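Local coordinates for protein HIAXHD3 (Humicola insolens, PDB 3ZXK) that probably removes arabinofuranose side chains from arabinoxylan as a GH43 exo-arabinofuranosidase, and has served as a scaffold for engineering in endo-xylanase activity, at residues Tyr215-Ser219 with Asp285-Glu289; Thr162-Ala166 with Val178-Ala184; Asp322-Gly326 with Asn350-Leu354; Thr54-His58 with Glu331-Trp335. One frame throughout, in Å; residues are numbered along the deposited sequence.

Contact 1 (Tyr215-Ser219 with Asp285-Glu289); sequences YVLRS and DGWPE
R218 leaves its strand with CG trans to the main-chain N (chi1 -171°) and then kinks at chi3 (75°), a shape that lays its aliphatic root and its guanidinium in turn along the indole of W287. CB sits over the six-membered ring as a CH-pi contact, 3.5 Å from W287 CH2. Farther out the guanidinium passes over the pyrrole end of the same face, its plane turned 32° from that of the indole. NH1 and W287 NE1, both donors, come within 3.3 Å of each other, NH1 lying above the ring near its rim, with no bond between them. NH1 spends its hydrogens on the chain turning into W287: it gives a nearly straight bond to a lone pair of D285 O (2.8 Å), in the guanidinium plane, and a weak one to G286 O (3.1 Å). A side chain on G286 would run into this same nitrogen. This is an inter-blade contact of the five-bladed beta-propeller typical of GH43 enzymes, in which strand 213-219 of one blade meets the start of strand 288-290, an outermost strand of the next. Two waters extend the polar edge; one accepts from both R218 NH2 and W287 NE1, lying 2.9 Å from NE1. R231, from the blade of R218, makes a cation-pi contact with the indole. Deeper in, V216 O meets the indole rim at CZ3 (3.4 Å), while V216 CG1 touches W287 CE3 at 3.9 Å. The other methyl, V216 CG2, points at the P288 ring and reaches its CG at 3.9 Å.

Contact 2 (Thr162-Ala166 with Val178-Ala184); sequences TINVA and VQQRVYA
V182 is the bump around which this hairpin is shaped. Together with Y183 it lies opposite the single residue I163, a classic beta bulge, and the extra residue pushes the isopropyl group of V182 between the side chains of I163 and V165. V182 CG2 fills that hollow, 4.0 Å from I163 CG2 and 3.9 Å from V165 CG2. On the other face V178 straddles two neighbours: its CG2 lies 3.9 Å from A166 CB, and its CG1 rests beside the CB of N164. At the far end T162 CG2 packs into the notch between A184 CB (3.6 Å) and the NH1 end of the R181 chain.

The bulge also turns the backbone N of R181 away from the regular pairing, and N164 meets it. With CG beside its own main-chain N (chi1 -45°), the amide swings across so that OD1 accepts from R181 N in the carbonyl plane, at 2.9 Å and 166°. Replacing N164 with a leucine would probably leave that N-H without its acceptor and let the bulge shift. Before and after it the backbones pair regularly, V165 and Q179 exchanging two bonds while I163 N donates to Y183 O at 2.9 Å. V182 N to I163 O is weak. Strands 163-168 and 175-183 are the last two strands of one propeller blade, joined as a hairpin; I163 and V165 also touch V207 and I205 of the following blade. The chemistry is thus divided: apolar groups of I163, V165 and V182 toward the next blade, and a side-chain amide standing in for a missing strand bond at the bulge.

Contact 3 (Asp322-Gly326 with Asn350-Leu354); sequences DEFRG and NEGGL
N350 opens the second segment with its carbonyl turned to R325, whose NH1 lies 2.5 Å from N350 O. R325 brings its guanidinium there on a chain extended from CG to NE, and a salt bridge within its own segment fixes the rotation of the group: NH2 reaches E323 OE1 at 2.9 Å, almost straight (174°) and in the guanidinium plane, though it meets the carboxylate from above. E351 follows and takes part through its carbonyl, which lies over a face of that guanidinium. G352 then passes so near the turn of the first segment, with its CA 3.4 Å from F324 O, that any CB would collide with F324 O and E323 O. Its neighbour G353 supplies the backbone link. G353 N donates to F324 O (2.9 Å), approaching from above the carbonyl plane, and more weakly to E323 O (3.2 Å). These two carbonyls converge on one N-H where F324 has a left-handed backbone conformation, in an Asx turn where D322 OD1 accepts from F324 N at 2.8 Å. L354 ends the walk: its CB sits over the F324 ring in a CH-pi contact, 4.2 Å from the centroid, while D322 OD1 lies over the opposite face. L354 begins strand 354-357, which pairs with strand 523-533 in one sheet of the C-terminal concanavalin A-like sandwich. Its side chain and that of F324 both touch L346 of strand 344-346 in that sheet and L372 of strand 372-375 in the other, so the loops close over residues of both sheets.

Contact 4 (Thr54-His58 with Glu331-Trp335); sequences TPVTH and EHWEW
H58 is gripped at both ring nitrogens. NE2 donates to E334 OE2 at 2.7 Å and 166°, the oxygen lying in the imidazole plane although the carboxylate itself stands 80° to the ring. ND1 gives the other bond, to E331 OE1 at 2.8 Å, on the syn side of a carboxylate that its chain, folded at chi2 (-61°), brings back alongside the histidine. Two acceptors are consistent with a doubly protonated, positively charged ring. An alanine in place of H58 would probably leave E331 without its mate across the interface and open a gap between the two carboxylates. E334 also forms salt bridges with R375 and R509. Outward from these bonds, E331 CG packs against the backbone of the bulge in strand 54-58, 3.6 Å from V56 C, and E331 CB meets P55 CB at 3.7 Å. P55 CG in turn lies over the H332 ring, 3.9 Å from its centroid, in a CH-pi contact; H332 NE2 is held by L316 O. Strand 54-58 is an outermost strand of a propeller blade and E331-W335 leads into the sandwich, making this a buried domain interface of the propeller-plus-sandwich architecture of such GH43 enzymes.

How the contacts relate
Contacts 1 and 2 lie in the GH43 propeller, their centres about 17 Å apart, and touch where L217 packs on Y183; they join three successive blades. Contact 3 lies in the C-terminal sandwich, about 50 Å between centres from either and across the middle of the chain. Contact 4 bridges the two domains, its centre about 34 Å from those of contacts 1 and 2 and about 16 Å from that of contact 3, to which D322 and W333 connect it. Along the chain contact 2 precedes contact 1, both nested within the long loop that contact 4 closes, while contacts 3 and 4 interleave. Local pairing, blade packing and one long-range closure thus build up the two-domain enzyme.

Contact 1 (Tyr215-Ser219 with Asp285-Glu289)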
loop_
_atom_site.group_PDB
_atom_site.type_symbol
_atom_site.label_atom_id
_atom_site.label_comp_id
_atom_site.label_asym_id
_atom_site.label_seq_id
_atom_site.Cartn_x
_atom_site.Cartn_y
_atom_site.Cartn_z
ATOM N N TYR A 215 1.486 -17.918 -13.845
ATOM C CA TYR A 215 1.095 -18.567 -15.088
ATOM C C TYR A 215 0.422 -17.574 -16.000
ATOM O O TYR A 215 -0.215 -16.626 -15.548
ATOM C CB TYR A 215 0.191 -19.785 -14.830
ATOM C CG TYR A 215 0.785 -20.819 -13.882
ATOM C CD1 TYR A 215 2.115 -21.223 -13.991
ATOM C CD2 TYR A 215 0.008 -21.397 -12.889
ATOM C CE1 TYR A 215 2.657 -22.171 -13.128
ATOM C CE2 TYR A 215 0.529 -22.348 -12.025
ATOM C CZ TYR A 215 1.858 -22.735 -12.152
ATOM O OH TYR A 215 2.401 -23.670 -11.295
ATOM N N VAL A 216 0.621 -17.757 -17.293
ATOM C CA VAL A 216 -0.140 -17.005 -18.274
ATOM C C VAL A 216 -1.182 -17.928 -18.872
ATOM O O VAL A 216 -0.857 -19.026 -19.329
ATOM C CB VAL A 216 0.743 -16.275 -19.334
ATOM C CG1 VAL A 216 1.825 -17.172 -19.925
ATOM C CG2 VAL A 216 -0.150 -15.670 -20.427
ATOM N N LEU A 217 -2.445 -17.527 -18.799
ATOM C CA LEU A 217 -3.527 -18.302 -19.425
ATOM C C LEU A 217 -3.986 -17.598 -20.694
ATOM O O LEU A 217 -4.033 -16.375 -20.720
ATOM C CB LEU A 217 -4.730 -18.434 -18.487
ATOM C CG LEU A 217 -4.447 -18.696 -17.015
ATOM C CD1 LEU A 217 -5.760 -18.777 -16.254
ATOM C CD2 LEU A 217 -3.624 -19.945 -16.871
ATOM N N ARG A 218 -4.351 -18.369 -21.718
ATOM C CA ARG A 218 -4.870 -17.812 -22.973
ATOM C C ARG A 218 -6.126 -18.580 -23.385
ATOM O O ARG A 218 -6.181 -19.831 -23.305
ATOM C CB ARG A 218 -3.814 -17.874 -24.082
ATOM C CG ARG A 218 -4.200 -17.110 -25.360
ATOM C CD ARG A 218 -3.098 -17.200 -26.398
ATOM N NE ARG A 218 -3.075 -18.530 -27.012
ATOM C CZ ARG A 218 -2.159 -18.921 -27.895
ATOM N NH1 ARG A 218 -1.199 -18.073 -28.260
ATOM N NH2 ARG A 218 -2.210 -20.140 -28.420
ATOM N N SER A 219 -7.119 -17.840 -23.862
ATOM C CA SER A 219 -8.403 -18.454 -24.218
ATOM C C SER A 219 -8.204 -19.322 -25.454
ATOM O O SER A 219 -7.631 -18.870 -26.453
ATOM C CB SER A 219 -9.433 -17.388 -24.544
ATOM O OG SER A 219 -10.585 -18.002 -25.096
ATOM N N ASP A 285 4.293 -18.218 -31.561
ATOM C CA ASP A 285 2.965 -18.818 -31.363
ATOM C C ASP A 285 2.030 -18.037 -30.400
ATOM O O ASP A 285 0.957 -18.528 -30.038
ATOM C CB ASP A 285 3.002 -20.350 -31.096
ATOM C CG ASP A 285 3.739 -20.737 -29.823
ATOM O OD1 ASP A 285 4.194 -19.850 -29.070
ATOM O OD2 ASP A 285 3.863 -21.978 -29.586
ATOM N N GLY A 286 2.438 -16.830 -29.995
ATOM C CA GLY A 286 1.539 -15.896 -29.302
ATOM C C GLY A 286 1.515 -15.962 -27.787
ATOM O O GLY A 286 0.474 -15.698 -27.172
ATOM N N TRP A 287 2.661 -16.250 -27.174
ATOM C CA TRP A 287 2.745 -16.276 -25.714
ATOM C C TRP A 287 3.832 -15.369 -25.220
ATOM O O TRP A 287 4.857 -15.227 -25.890
ATOM C CB TRP A 287 3.039 -17.682 -25.253
ATOM C CG TRP A 287 1.944 -18.666 -25.511
ATOM C CD1 TRP A 287 1.720 -19.395 -26.662
ATOM C CD2 TRP A 287 0.890 -19.055 -24.587
ATOM N NE1 TRP A 287 0.630 -20.224 -26.510
ATOM C CE2 TRP A 287 0.080 -20.059 -25.285
ATOM C CE3 TRP A 287 0.559 -18.709 -23.273
ATOM C CZ2 TRP A 287 -1.009 -20.682 -24.677
ATOM C CZ3 TRP A 287 -0.552 -19.331 -22.680
ATOM C CH2 TRP A 287 -1.318 -20.292 -23.365
ATOM N N PRO A 288 3.649 -14.760 -24.036
ATOM C CA PRO A 288 4.716 -13.899 -23.506
ATOM C C PRO A 288 5.720 -14.698 -22.680
ATOM O O PRO A 288 5.349 -15.692 -22.053
ATOM C CB PRO A 288 3.961 -12.921 -22.591
ATOM C CG PRO A 288 2.778 -13.714 -22.100
ATOM C CD PRO A 288 2.415 -14.677 -23.224
ATOM N N GLU A 289 6.981 -14.274 -22.722
ATOM C CA GLU A 289 8.058 -14.871 -21.906
ATOM C C GLU A 289 8.917 -13.792 -21.273
ATOM O O GLU A 289 9.208 -12.773 -21.911
ATOM C CB GLU A 289 8.953 -15.785 -22.760
ATOM C CG GLU A 289 8.250 -17.050 -23.231
ATOM C CD GLU A 289 9.106 -17.917 -24.151
ATOM O OE1 GLU A 289 10.138 -17.418 -24.679
ATOM O OE2 GLU A 289 8.743 -19.103 -24.373
HETATM O O HOH W 1 -0.815 -20.317 -31.338
HETATM O O HOH W 2 0.413 -21.693 -29.033
#

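Contact 2 (Thr162-Ala166 with Val178-Ala184)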
loop_
_atom_site.group_PDB
_atom_site.type_symbol
_atom_site.label_atom_id
_atom_site.label_comp_id
_atom_site.label_asym_id
_atom_site.label_seq_id
_atom_site.Cartn_x
_atom_site.Cartn_y
_atom_site.Cartn_z
ATOM N N THR A 162 -9.787 -21.801 -8.382
ATOM C CA THR A 162 -10.069 -21.873 -9.818
ATOM C C THR A 162 -10.605 -20.547 -10.279
ATOM O O THR A 162 -11.086 -19.731 -9.469
ATOM C CB THR A 162 -11.066 -22.991 -10.153
ATOM O OG1 THR A 162 -12.245 -22.810 -9.368
ATOM C CG2 THR A 162 -10.472 -24.330 -9.796
ATOM N N ILE A 163 -10.480 -20.296 -11.583
ATOM C CA ILE A 163 -10.801 -18.971 -12.123
ATOM C C ILE A 163 -12.158 -18.970 -12.809
ATOM O O ILE A 163 -12.479 -19.912 -13.524
ATOM C CB ILE A 163 -9.700 -18.450 -13.078
ATOM C CG1 ILE A 163 -8.330 -18.505 -12.375
ATOM C CG2 ILE A 163 -9.991 -17.010 -13.519
ATOM C CD1 ILE A 163 -8.228 -17.693 -11.083
ATOM N N ASN A 164 -12.926 -17.904 -12.560
ATOM C CA ASN A 164 -14.209 -17.624 -13.225
ATOM C C ASN A 164 -14.128 -16.302 -13.991
ATOM O O ASN A 164 -13.254 -15.475 -13.709
ATOM C CB ASN A 164 -15.300 -17.511 -12.161
ATOM C CG ASN A 164 -15.202 -18.612 -11.144
ATOM O OD1 ASN A 164 -15.330 -19.780 -11.491
ATOM N ND2 ASN A 164 -14.892 -18.249 -9.895
ATOM N N VAL A 165 -15.025 -16.100 -14.951
ATOM C CA VAL A 165 -15.120 -14.814 -15.631
ATOM C C VAL A 165 -16.557 -14.334 -15.610
ATOM O O VAL A 165 -17.471 -15.019 -16.096
ATOM C CB VAL A 165 -14.599 -14.878 -17.093
ATOM C CG1 VAL A 165 -14.956 -13.606 -17.892
ATOM C CG2 VAL A 165 -13.105 -15.158 -17.125
ATOM N N ALA A 166 -16.747 -13.141 -15.061
ATOM C CA ALA A 166 -18.037 -12.461 -15.074
ATOM C C ALA A 166 -18.072 -11.411 -16.175
ATOM O O ALA A 166 -17.058 -10.735 -16.462
ATOM C CB ALA A 166 -18.290 -11.751 -13.745
ATOM N N VAL A 178 -21.971 -15.131 -15.487
ATOM C CA VAL A 178 -20.676 -15.697 -15.049
ATOM C C VAL A 178 -20.421 -17.040 -15.724
ATOM O O VAL A 178 -21.320 -17.885 -15.804
ATOM C CB VAL A 178 -20.548 -15.879 -13.512
ATOM C CG1 VAL A 178 -19.153 -16.411 -13.138
ATOM C CG2 VAL A 178 -20.769 -14.569 -12.793
ATOM N N GLN A 179 -19.206 -17.218 -16.249
ATOM C CA GLN A 179 -18.747 -18.565 -16.609
ATOM C C GLN A 179 -17.845 -19.073 -15.484
ATOM O O GLN A 179 -16.791 -18.490 -15.204
ATOM C CB GLN A 179 -18.008 -18.595 -17.961
ATOM C CG GLN A 179 -17.556 -19.993 -18.366
ATOM C CD GLN A 179 -18.713 -20.870 -18.805
ATOM O OE1 GLN A 179 -19.734 -20.371 -19.311
ATOM N NE2 GLN A 179 -18.570 -22.182 -18.618
ATOM N N GLN A 180 -18.250 -20.161 -14.848
ATOM C CA GLN A 180 -17.456 -20.726 -13.769
ATOM C C GLN A 180 -16.395 -21.668 -14.320
ATOM O O GLN A 180 -16.607 -22.340 -15.352
ATOM C CB GLN A 180 -18.347 -21.462 -12.769
ATOM C CG GLN A 180 -19.506 -20.596 -12.307
ATOM C CD GLN A 180 -19.888 -20.830 -10.865
ATOM O OE1 GLN A 180 -19.828 -21.956 -10.368
ATOM N NE2 GLN A 180 -20.289 -19.755 -10.178
ATOM N N ARG A 181 -15.257 -21.699 -13.628
ATOM C CA ARG A 181 -14.202 -22.670 -13.884
ATOM C C ARG A 181 -13.683 -22.557 -15.327
ATOM O O ARG A 181 -13.598 -23.566 -16.038
ATOM C CB ARG A 181 -14.717 -24.092 -13.557
ATOM C CG ARG A 181 -13.655 -25.060 -13.089
ATOM C CD ARG A 181 -14.280 -26.418 -12.741
ATOM N NE ARG A 181 -13.259 -27.447 -12.568
ATOM C CZ ARG A 181 -12.601 -27.685 -11.434
ATOM N NH1 ARG A 181 -12.852 -26.963 -10.348
ATOM N NH2 ARG A 181 -11.684 -28.645 -11.392
ATOM N N VAL A 182 -13.347 -21.342 -15.762
ATOM C CA VAL A 182 -12.700 -21.135 -17.069
ATOM C C VAL A 182 -11.279 -21.699 -17.074
ATOM O O VAL A 182 -10.706 -21.937 -18.142
ATOM C CB VAL A 182 -12.689 -19.639 -17.488
ATOM C CG1 VAL A 182 -14.092 -19.071 -17.385
ATOM C CG2 VAL A 182 -11.696 -18.774 -16.665
ATOM N N TYR A 183 -10.696 -21.832 -15.876
ATOM C CA TYR A 183 -9.396 -22.466 -15.685
ATOM C C TYR A 183 -9.365 -23.164 -14.324
ATOM O O TYR A 183 -9.718 -22.562 -13.306
ATOM C CB TYR A 183 -8.234 -21.441 -15.732
ATOM C CG TYR A 183 -6.895 -22.144 -15.547
ATOM C CD1 TYR A 183 -6.381 -22.971 -16.558
ATOM C CD2 TYR A 183 -6.190 -22.054 -14.343
ATOM C CE1 TYR A 183 -5.190 -23.647 -16.382
ATOM C CE2 TYR A 183 -5.000 -22.732 -14.159
ATOM C CZ TYR A 183 -4.515 -23.538 -15.170
ATOM O OH TYR A 183 -3.321 -24.190 -14.966
ATOM N N ALA A 184 -8.919 -24.419 -14.322
ATOM C CA ALA A 184 -8.557 -25.140 -13.102
ATOM C C ALA A 184 -7.188 -25.777 -13.360
ATOM O O ALA A 184 -6.954 -26.350 -14.432
ATOM C CB ALA A 184 -9.588 -26.201 -12.763
#

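Contact 3 (Asp322-Gly326 with Asn350-Leu354)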
loop_
_atom_site.group_PDB
_atom_site.type_symbol
_atom_site.label_atom_id
_atom_site.label_comp_id
_atom_site.label_asym_id
_atom_site.label_seq_id
_atom_site.Cartn_x
_atom_site.Cartn_y
_atom_site.Cartn_z
ATOM N N ASP A 322 7.468 17.288 5.043
ATOM C CA ASP A 322 6.032 17.523 5.028
ATOM C C ASP A 322 5.649 18.266 6.286
ATOM O O ASP A 322 5.734 17.734 7.394
ATOM C CB ASP A 322 5.276 16.183 4.931
ATOM C CG ASP A 322 3.782 16.370 4.655
ATOM O OD1 ASP A 322 3.242 17.495 4.878
ATOM O OD2 ASP A 322 3.160 15.389 4.222
ATOM N N GLU A 323 5.252 19.519 6.095
ATOM C CA GLU A 323 4.839 20.357 7.220
ATOM C C GLU A 323 3.319 20.501 7.330
ATOM O O GLU A 323 2.823 21.409 7.995
ATOM C CB GLU A 323 5.560 21.712 7.212
ATOM C CG GLU A 323 7.024 21.533 7.622
ATOM C CD GLU A 323 7.839 22.806 7.581
ATOM O OE1 GLU A 323 7.797 23.532 6.562
ATOM O OE2 GLU A 323 8.550 23.075 8.574
ATOM N N PHE A 324 2.591 19.585 6.686
ATOM C CA PHE A 324 1.134 19.478 6.819
ATOM C C PHE A 324 0.467 20.793 6.471
ATOM O O PHE A 324 -0.357 21.333 7.225
ATOM C CB PHE A 324 0.736 19.005 8.231
ATOM C CG PHE A 324 1.190 17.598 8.534
ATOM C CD1 PHE A 324 0.568 16.490 7.930
ATOM C CD2 PHE A 324 2.264 17.368 9.396
ATOM C CE1 PHE A 324 0.994 15.187 8.200
ATOM C CE2 PHE A 324 2.696 16.065 9.661
ATOM C CZ PHE A 324 2.062 14.977 9.063
ATOM N N ARG A 325 0.824 21.283 5.293
ATOM C CA ARG A 325 0.291 22.533 4.763
ATOM C C ARG A 325 -0.913 22.281 3.879
ATOM O O ARG A 325 -1.100 21.178 3.398
ATOM C CB ARG A 325 1.380 23.249 3.970
ATOM C CG ARG A 325 2.552 23.658 4.839
ATOM C CD ARG A 325 3.636 24.347 4.022
ATOM N NE ARG A 325 4.803 24.609 4.855
ATOM C CZ ARG A 325 5.135 25.806 5.321
ATOM N NH1 ARG A 325 4.404 26.871 5.020
ATOM N NH2 ARG A 325 6.207 25.943 6.078
ATOM N N GLY A 326 -1.736 23.307 3.685
ATOM C CA GLY A 326 -2.890 23.207 2.787
ATOM C C GLY A 326 -4.062 22.468 3.401
ATOM O O GLY A 326 -4.143 22.317 4.625
ATOM N N ASN A 350 0.018 29.994 7.340
ATOM C CA ASN A 350 1.433 30.071 6.957
ATOM C C ASN A 350 2.229 28.830 7.345
ATOM O O ASN A 350 3.118 28.389 6.612
ATOM C CB ASN A 350 2.093 31.338 7.535
ATOM C CG ASN A 350 1.424 32.619 7.058
ATOM O OD1 ASN A 350 0.906 32.688 5.941
ATOM N ND2 ASN A 350 1.440 33.650 7.908
ATOM N N GLU A 351 1.889 28.256 8.492
ATOM C CA GLU A 351 2.705 27.206 9.074
ATOM C C GLU A 351 2.140 25.812 8.841
ATOM O O GLU A 351 2.878 24.829 8.908
ATOM C CB GLU A 351 2.896 27.476 10.569
ATOM C CG GLU A 351 3.785 28.678 10.861
ATOM C CD GLU A 351 3.485 29.319 12.202
ATOM O OE1 GLU A 351 3.096 28.588 13.148
ATOM O OE2 GLU A 351 3.640 30.558 12.305
ATOM N N GLY A 352 0.842 25.706 8.561
ATOM C CA GLY A 352 0.220 24.383 8.500
ATOM C C GLY A 352 0.242 23.715 9.867
ATOM O O GLY A 352 0.163 24.373 10.907
ATOM N N GLY A 353 0.380 22.399 9.855
ATOM C CA GLY A 353 0.313 21.618 11.075
ATOM C C GLY A 353 -0.950 20.783 11.145
ATOM O O GLY A 353 -2.005 21.163 10.636
ATOM N N LEU A 354 -0.793 19.614 11.755
ATOM C CA LEU A 354 -1.878 18.689 11.968
ATOM C C LEU A 354 -2.226 18.599 13.460
ATOM O O LEU A 354 -1.368 18.264 14.284
ATOM C CB LEU A 354 -1.463 17.292 11.460
ATOM C CG LEU A 354 -2.364 16.075 11.816
ATOM C CD1 LEU A 354 -3.726 16.204 11.119
ATOM C CD2 LEU A 354 -1.705 14.744 11.454
#

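Contact 4 (Thr54-His58 with Glu331-Trp335)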
loop_
_atom_site.group_PDB
_atom_site.type_symbol
_atom_site.label_atom_id
_atom_site.label_comp_id
_atom_site.label_asym_id
_atom_site.label_seq_id
_atom_site.Cartn_x
_atom_site.Cartn_y
_atom_site.Cartn_z
ATOM N N THR A 54 5.249 7.939 -8.445
ATOM C CA THR A 54 4.791 8.990 -7.531
ATOM C C THR A 54 3.324 8.697 -7.215
ATOM O O THR A 54 2.553 8.425 -8.149
ATOM C CB THR A 54 4.847 10.367 -8.213
ATOM O OG1 THR A 54 6.200 10.667 -8.585
ATOM C CG2 THR A 54 4.322 11.456 -7.284
ATOM N N PRO A 55 2.934 8.731 -5.923
ATOM C CA PRO A 55 1.510 8.493 -5.598
ATOM C C PRO A 55 0.663 9.706 -5.993
ATOM O O PRO A 55 1.091 10.856 -5.769
ATOM C CB PRO A 55 1.523 8.255 -4.078
ATOM C CG PRO A 55 2.740 8.947 -3.598
ATOM C CD PRO A 55 3.739 9.032 -4.717
ATOM N N VAL A 56 -0.480 9.476 -6.644
ATOM C CA VAL A 56 -1.280 10.608 -7.130
ATOM C C VAL A 56 -2.694 10.700 -6.582
ATOM O O VAL A 56 -3.254 11.795 -6.543
ATOM C CB VAL A 56 -1.275 10.737 -8.666
ATOM C CG1 VAL A 56 0.144 11.059 -9.121
ATOM C CG2 VAL A 56 -1.836 9.474 -9.330
ATOM N N THR A 57 -3.250 9.580 -6.140
ATOM C CA THR A 57 -4.624 9.543 -5.613
ATOM C C THR A 57 -4.872 8.233 -4.871
ATOM O O THR A 57 -4.009 7.351 -4.866
ATOM C CB THR A 57 -5.691 9.786 -6.752
ATOM O OG1 THR A 57 -6.989 10.038 -6.179
ATOM C CG2 THR A 57 -5.781 8.614 -7.731
ATOM N N HIS A 58 -6.033 8.107 -4.243
ATOM C CA HIS A 58 -6.477 6.825 -3.695
ATOM C C HIS A 58 -7.879 6.595 -4.189
ATOM O O HIS A 58 -8.704 7.510 -4.177
ATOM C CB HIS A 58 -6.559 6.847 -2.178
ATOM C CG HIS A 58 -5.235 6.714 -1.460
ATOM N ND1 HIS A 58 -4.327 7.721 -1.393
ATOM C CD2 HIS A 58 -4.694 5.646 -0.753
ATOM C CE1 HIS A 58 -3.279 7.331 -0.629
ATOM N NE2 HIS A 58 -3.489 6.062 -0.251
ATOM N N GLU A 331 -0.297 12.274 -0.601
ATOM C CA GLU A 331 -0.770 10.952 -0.972
ATOM C C GLU A 331 -0.011 9.864 -0.224
ATOM O O GLU A 331 -0.348 8.694 -0.328
ATOM C CB GLU A 331 -0.633 10.785 -2.492
ATOM C CG GLU A 331 -1.658 11.594 -3.279
ATOM C CD GLU A 331 -3.073 11.159 -2.919
ATOM O OE1 GLU A 331 -3.328 9.924 -2.894
ATOM O OE2 GLU A 331 -3.937 12.033 -2.651
ATOM N N HIS A 332 0.983 10.250 0.574
ATOM C CA HIS A 332 1.756 9.249 1.337
ATOM C C HIS A 332 1.092 8.786 2.627
ATOM O O HIS A 332 1.440 7.725 3.164
ATOM C CB HIS A 332 3.146 9.786 1.673
ATOM C CG HIS A 332 3.962 10.121 0.470
ATOM N ND1 HIS A 332 4.607 9.187 -0.257
ATOM C CD2 HIS A 332 4.191 11.337 -0.158
ATOM C CE1 HIS A 332 5.202 9.769 -1.299
ATOM N NE2 HIS A 332 4.944 11.089 -1.243
ATOM N N TRP A 333 0.132 9.545 3.145
ATOM C CA TRP A 333 -0.441 9.237 4.460
ATOM C C TRP A 333 -1.694 8.436 4.378
ATOM O O TRP A 333 -2.553 8.670 3.499
ATOM C CB TRP A 333 -0.769 10.515 5.191
ATOM C CG TRP A 333 0.422 11.365 5.502
ATOM C CD1 TRP A 333 0.796 12.565 4.895
ATOM C CD2 TRP A 333 1.391 11.145 6.567
ATOM N NE1 TRP A 333 1.933 13.078 5.498
ATOM C CE2 TRP A 333 2.341 12.253 6.503
ATOM C CE3 TRP A 333 1.578 10.157 7.519
ATOM C CZ2 TRP A 333 3.411 12.362 7.396
ATOM C CZ3 TRP A 333 2.651 10.273 8.411
ATOM C CH2 TRP A 333 3.549 11.356 8.344
ATOM N N GLU A 334 -1.804 7.484 5.308
ATOM C CA GLU A 334 -3.026 6.696 5.480
ATOM C C GLU A 334 -3.251 6.420 6.943
ATOM O O GLU A 334 -2.310 6.073 7.681
ATOM C CB GLU A 334 -2.933 5.342 4.744
ATOM C CG GLU A 334 -2.863 5.416 3.209
ATOM C CD GLU A 334 -2.299 4.187 2.518
ATOM O OE1 GLU A 334 -2.055 3.129 3.155
ATOM O OE2 GLU A 334 -2.098 4.265 1.283
ATOM N N TRP A 335 -4.489 6.562 7.380
ATOM C CA TRP A 335 -4.833 6.266 8.759
ATOM C C TRP A 335 -4.948 4.778 8.986
ATOM O O TRP A 335 -5.250 4.046 8.051
ATOM C CB TRP A 335 -6.182 6.868 9.074
ATOM C CG TRP A 335 -6.297 8.352 8.918
ATOM C CD1 TRP A 335 -6.849 9.052 7.856
ATOM C CD2 TRP A 335 -5.940 9.353 9.918
ATOM N NE1 TRP A 335 -6.811 10.410 8.105
ATOM C CE2 TRP A 335 -6.271 10.651 9.326
ATOM C CE3 TRP A 335 -5.337 9.311 11.186
ATOM C CZ2 TRP A 335 -6.066 11.838 10.007
ATOM C CZ3 TRP A 335 -5.124 10.516 11.862
ATOM C CH2 TRP A 335 -5.486 11.756 11.279
#